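Local coordinates for phiAB6 tailspike (Unidentified phage, PDB 5JS4), which probably cleaves the exopolysaccharide of Acinetobacter baumannii as the trimeric, beta-helical tailspike of a bacteriophage, at residues Ser506-Gly518 with Glu525-Leu539. Numbering follows the deposited sequence.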
loop_
_atom_site.group_PDB
_atom_site.type_symbol
_atom_site.label_atom_id
_atom_site.label_comp_id
_atom_site.label_asym_id
_atom_site.label_seq_id
_atom_site.Cartn_x
_atom_site.Cartn_y
_atom_site.Cartn_z
ATOM N N SER A 506 2.012 -9.832 -13.137
ATOM C CA SER A 506 0.984 -10.595 -12.421
ATOM C C SER A 506 1.612 -11.657 -11.526
ATOM O O SER A 506 2.598 -12.289 -11.914
ATOM C CB SER A 506 0.031 -11.293 -13.391
ATOM O OG SER A 506 -0.915 -12.079 -12.687
ATOM N N PRO A 507 1.030 -11.875 -10.331
ATOM C CA PRO A 507 1.549 -12.944 -9.472
ATOM C C PRO A 507 1.509 -14.327 -10.133
ATOM O O PRO A 507 2.357 -15.166 -9.849
ATOM C CB PRO A 507 0.629 -12.910 -8.243
ATOM C CG PRO A 507 -0.091 -11.614 -8.296
ATOM C CD PRO A 507 -0.100 -11.153 -9.718
ATOM N N THR A 508 0.534 -14.552 -11.013
ATOM C CA THR A 508 0.347 -15.861 -11.631
ATOM C C THR A 508 1.170 -16.060 -12.908
ATOM O O THR A 508 1.161 -17.143 -13.484
ATOM C CB THR A 508 -1.140 -16.105 -11.942
ATOM O OG1 THR A 508 -1.624 -15.072 -12.806
ATOM C CG2 THR A 508 -1.953 -16.108 -10.653
ATOM N N LEU A 509 1.888 -15.026 -13.339
ATOM C CA LEU A 509 2.734 -15.123 -14.524
ATOM C C LEU A 509 3.899 -16.074 -14.267
ATOM O O LEU A 509 4.559 -15.993 -13.230
ATOM C CB LEU A 509 3.268 -13.742 -14.910
ATOM C CG LEU A 509 4.031 -13.656 -16.233
ATOM C CD1 LEU A 509 3.091 -13.869 -17.410
ATOM C CD2 LEU A 509 4.736 -12.316 -16.340
ATOM N N ASP A 510 4.160 -16.967 -15.214
ATOM C CA ASP A 510 5.285 -17.881 -15.086
ATOM C C ASP A 510 6.591 -17.097 -15.159
ATOM O O ASP A 510 6.685 -16.081 -15.850
ATOM C CB ASP A 510 5.240 -18.947 -16.183
ATOM C CG ASP A 510 6.158 -20.128 -15.902
ATOM O OD1 ASP A 510 6.662 -20.276 -14.763
ATOM O OD2 ASP A 510 6.360 -20.925 -16.839
ATOM N N SER A 511 7.585 -17.557 -14.413
ATOM C CA SER A 511 8.895 -16.930 -14.427
ATOM C C SER A 511 9.679 -17.339 -15.669
ATOM O O SER A 511 9.443 -18.402 -16.249
ATOM C CB SER A 511 9.675 -17.322 -13.180
ATOM O OG SER A 511 9.784 -18.727 -13.102
ATOM N N LEU A 512 10.605 -16.469 -16.057
ATOM C CA LEU A 512 11.569 -16.720 -17.119
ATOM C C LEU A 512 12.925 -16.963 -16.470
ATOM O O LEU A 512 13.131 -16.589 -15.317
ATOM C CB LEU A 512 11.664 -15.492 -18.023
ATOM C CG LEU A 512 10.364 -14.984 -18.638
ATOM C CD1 LEU A 512 10.588 -13.616 -19.269
ATOM C CD2 LEU A 512 9.827 -15.976 -19.655
ATOM N N PRO A 513 13.872 -17.568 -17.209
ATOM C CA PRO A 513 15.217 -17.723 -16.645
ATOM C C PRO A 513 15.940 -16.392 -16.422
ATOM O O PRO A 513 16.852 -16.317 -15.600
ATOM C CB PRO A 513 15.957 -18.569 -17.692
ATOM C CG PRO A 513 15.131 -18.512 -18.924
ATOM C CD PRO A 513 13.722 -18.245 -18.507
ATOM N N THR A 514 15.535 -15.362 -17.159
ATOM C CA THR A 514 16.117 -14.032 -17.029
ATOM C C THR A 514 15.121 -13.007 -17.579
ATOM O O THR A 514 14.153 -13.376 -18.242
ATOM C CB THR A 514 17.479 -13.951 -17.760
ATOM O OG1 THR A 514 18.203 -12.793 -17.328
ATOM C CG2 THR A 514 17.301 -13.924 -19.277
ATOM N N ASN A 515 15.360 -11.729 -17.293
ATOM C CA ASN A 515 14.487 -10.636 -17.742
ATOM C C ASN A 515 13.063 -10.686 -17.184
ATOM O O ASN A 515 12.125 -10.222 -17.830
ATOM C CB ASN A 515 14.442 -10.550 -19.282
ATOM C CG ASN A 515 15.712 -9.978 -19.877
ATOM O OD1 ASN A 515 16.367 -9.130 -19.271
ATOM N ND2 ASN A 515 16.060 -10.427 -21.082
ATOM N N ASN A 516 12.891 -11.236 -15.986
ATOM C CA ASN A 516 11.625 -11.063 -15.278
ATOM C C ASN A 516 11.497 -9.617 -14.842
ATOM O O ASN A 516 12.502 -8.936 -14.623
ATOM C CB ASN A 516 11.549 -11.946 -14.038
ATOM C CG ASN A 516 11.608 -13.419 -14.364
ATOM O OD1 ASN A 516 10.745 -13.946 -15.068
ATOM N ND2 ASN A 516 12.622 -14.098 -13.847
ATOM N N TYR A 517 10.263 -9.148 -14.723
ATOM C CA TYR A 517 10.006 -7.879 -14.056
ATOM C C TYR A 517 10.092 -8.171 -12.562
ATOM O O TYR A 517 9.147 -8.676 -11.953
ATOM C CB TYR A 517 8.643 -7.307 -14.449
ATOM C CG TYR A 517 8.621 -6.588 -15.788
ATOM C CD1 TYR A 517 9.388 -7.034 -16.866
ATOM C CD2 TYR A 517 7.808 -5.476 -15.983
ATOM C CE1 TYR A 517 9.356 -6.381 -18.087
ATOM C CE2 TYR A 517 7.769 -4.822 -17.202
ATOM C CZ TYR A 517 8.545 -5.277 -18.248
ATOM O OH TYR A 517 8.510 -4.636 -19.465
ATOM N N GLY A 518 11.254 -7.884 -11.992
ATOM C CA GLY A 518 11.573 -8.284 -10.632
ATOM C C GLY A 518 10.826 -7.497 -9.579
ATOM O O GLY A 518 10.740 -6.265 -9.642
ATOM N N GLU A 525 -5.177 -11.700 -7.077
ATOM C CA GLU A 525 -4.700 -12.718 -8.019
ATOM C C GLU A 525 -3.657 -13.647 -7.402
ATOM O O GLU A 525 -3.432 -14.746 -7.900
ATOM C CB GLU A 525 -4.070 -12.066 -9.256
ATOM C CG GLU A 525 -4.981 -11.145 -10.047
ATOM C CD GLU A 525 -4.295 -10.577 -11.277
ATOM O OE1 GLU A 525 -3.171 -10.042 -11.149
ATOM O OE2 GLU A 525 -4.877 -10.659 -12.377
ATOM N N GLY A 526 -2.997 -13.194 -6.339
ATOM C CA GLY A 526 -1.942 -13.977 -5.711
ATOM C C GLY A 526 -0.905 -13.125 -5.012
ATOM O O GLY A 526 -0.862 -11.901 -5.175
ATOM N N ILE A 527 -0.080 -13.794 -4.217
ATOM C CA ILE A 527 1.035 -13.170 -3.528
ATOM C C ILE A 527 2.288 -13.852 -4.052
ATOM O O ILE A 527 2.463 -15.050 -3.852
ATOM C CB ILE A 527 0.933 -13.392 -2.009
ATOM C CG1 ILE A 527 -0.368 -12.793 -1.462
ATOM C CG2 ILE A 527 2.146 -12.807 -1.300
ATOM C CD1 ILE A 527 -0.875 -13.501 -0.223
ATOM N N SER A 528 3.152 -13.104 -4.730
ATOM C CA SER A 528 4.326 -13.704 -5.349
ATOM C C SER A 528 5.561 -12.847 -5.206
ATOM O O SER A 528 5.483 -11.660 -4.890
ATOM C CB SER A 528 4.079 -13.963 -6.837
ATOM O OG SER A 528 4.087 -12.747 -7.563
ATOM N N ILE A 529 6.703 -13.467 -5.466
ATOM C CA ILE A 529 7.975 -12.772 -5.422
ATOM C C ILE A 529 8.953 -13.443 -6.388
ATOM O O ILE A 529 9.026 -14.673 -6.460
ATOM C CB ILE A 529 8.510 -12.692 -3.969
ATOM C CG1 ILE A 529 9.737 -11.778 -3.898
ATOM C CG2 ILE A 529 8.787 -14.081 -3.405
ATOM C CD1 ILE A 529 10.060 -11.319 -2.491
ATOM N N VAL A 530 9.681 -12.613 -7.138
ATOM C CA VAL A 530 10.560 -13.066 -8.212
ATOM C C VAL A 530 11.699 -12.059 -8.359
ATOM O O VAL A 530 11.514 -10.872 -8.092
ATOM C CB VAL A 530 9.778 -13.191 -9.548
ATOM C CG1 VAL A 530 9.330 -11.830 -10.070
ATOM C CG2 VAL A 530 10.588 -13.925 -10.604
ATOM N N ASN A 531 12.870 -12.538 -8.768
ATOM C CA ASN A 531 13.980 -11.661 -9.137
ATOM C C ASN A 531 14.124 -11.605 -10.652
ATOM O O ASN A 531 13.687 -12.515 -11.357
ATOM C CB ASN A 531 15.284 -12.145 -8.505
ATOM C CG ASN A 531 15.285 -12.014 -6.993
ATOM O OD1 ASN A 531 15.437 -13.002 -6.275
ATOM N ND2 ASN A 531 15.112 -10.796 -6.504
ATOM N N ALA A 532 14.742 -10.536 -11.146
ATOM C CA ALA A 532 14.859 -10.320 -12.589
ATOM C C ALA A 532 15.620 -11.444 -13.297
ATOM O O ALA A 532 15.154 -11.972 -14.305
ATOM C CB ALA A 532 15.521 -8.977 -12.875
ATOM N N GLY A 533 16.776 -11.818 -12.751
ATOM C CA GLY A 533 17.730 -12.665 -13.475
ATOM C C GLY A 533 17.762 -14.140 -13.125
ATOM O O GLY A 533 18.774 -14.805 -13.355
ATOM N N ASN A 534 16.658 -14.665 -12.600
ATOM C CA ASN A 534 16.593 -16.062 -12.185
ATOM C C ASN A 534 15.170 -16.610 -12.298
ATOM O O ASN A 534 14.202 -15.867 -12.163
ATOM C CB ASN A 534 17.108 -16.194 -10.746
ATOM C CG ASN A 534 17.353 -17.634 -10.337
ATOM O OD1 ASN A 534 16.435 -18.337 -9.918
ATOM N ND2 ASN A 534 18.599 -18.077 -10.447
ATOM N N LYS A 535 15.070 -17.915 -12.543
ATOM C CA LYS A 535 13.796 -18.618 -12.734
ATOM C C LYS A 535 12.964 -18.760 -11.450
ATOM O O LYS A 535 11.762 -19.012 -11.514
ATOM C CB LYS A 535 14.075 -20.014 -13.316
ATOM C CG LYS A 535 12.862 -20.763 -13.854
ATOM C CD LYS A 535 12.334 -20.159 -15.144
ATOM C CE LYS A 535 11.255 -21.026 -15.773
ATOM N NZ LYS A 535 9.958 -20.994 -15.038
ATOM N N ALA A 536 13.592 -18.611 -10.288
ATOM C CA ALA A 536 12.880 -18.808 -9.023
ATOM C C ALA A 536 11.709 -17.837 -8.867
ATOM O O ALA A 536 11.845 -16.638 -9.093
ATOM C CB ALA A 536 13.831 -18.673 -7.848
ATOM N N LYS A 537 10.551 -18.371 -8.499
ATOM C CA LYS A 537 9.397 -17.547 -8.166
ATOM C C LYS A 537 8.490 -18.353 -7.257
ATOM O O LYS A 537 8.193 -19.511 -7.549
ATOM C CB LYS A 537 8.633 -17.118 -9.426
ATOM C CG LYS A 537 7.431 -16.212 -9.156
ATOM C CD LYS A 537 6.847 -15.627 -10.435
ATOM C CE LYS A 537 5.716 -14.651 -10.144
ATOM N NZ LYS A 537 5.116 -14.074 -11.380
ATOM N N MET A 538 8.071 -17.749 -6.149
ATOM C CA MET A 538 7.097 -18.372 -5.262
ATOM C C MET A 538 5.794 -17.604 -5.341
ATOM O O MET A 538 5.794 -16.377 -5.431
ATOM C CB MET A 538 7.591 -18.393 -3.813
ATOM C CG MET A 538 8.596 -19.488 -3.497
ATOM S SD MET A 538 8.064 -21.180 -3.834
ATOM C CE MET A 538 6.596 -21.314 -2.829
ATOM N N LEU A 539 4.696 -18.351 -5.296
ATOM C CA LEU A 539 3.347 -17.819 -5.401
ATOM C C LEU A 539 2.466 -18.490 -4.348
ATOM O O LEU A 539 2.456 -19.717 -4.249
ATOM C CB LEU A 539 2.804 -18.094 -6.805
ATOM C CG LEU A 539 1.313 -17.903 -7.087
ATOM C CD1 LEU A 539 0.884 -16.466 -6.849
ATOM C CD2 LEU A 539 1.007 -18.321 -8.515
HETATM O O HOH W 1 -3.384 -12.817 -13.497
HETATM O O HOH W 2 8.416 -22.554 -16.754
HETATM O O HOH W 3 20.202 -13.478 -15.629
#
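At the end of the parallel beta-helix, where coiling gives way to antiparallel strands, the irregular loop 506-518 lies over the hairpin of strands 526-530 and 537-541, held by K537, K535 and N516. K537 runs fully extended from its strand under the loop (CG anti to the backbone N, chi1 -178°). Its NZ donates to L509 O at 2.7 Å and to S506 O at 3.1 Å, the latter in the carbonyl plane, with a weak third bond to P507 O. S506 O also accepts from L509 N, which closes the type I turn 506-509. The P507 ring packs on the start of strand 526-530, CG 3.2 Å from G526 O, and CB 3.8 Å from L539 CD1. The side chains of I527 and M538 leave the strands on the opposite side from the loop, into the trimer interface, where I527 packs on I527 of both neighbouring subunits.

S511 and K535 bond reciprocally. S511 OG gives its proton to K535 O at 2.6 Å, while the lysine, bent at chi2 and chi4, brings NZ back to S511 OG and, from above the carbonyl plane, to S511 O. The same NZ forms a long salt bridge with D510 OD1, shares a water with OD2 and binds G548 O. N516 braces the hairpin loop: its N donates to A532 O (2.9 Å), its ND2 to L512 O and, nearly along the C=O axis, to N531 O (3.1 Å), and its OD1 receives L512 N nearly straight, 170° at the hydrogen. In the turn 531-534, N531 ND2 and the backbone N atoms of A532 and G533 bind a malonate, probably from the crystallisation liquor.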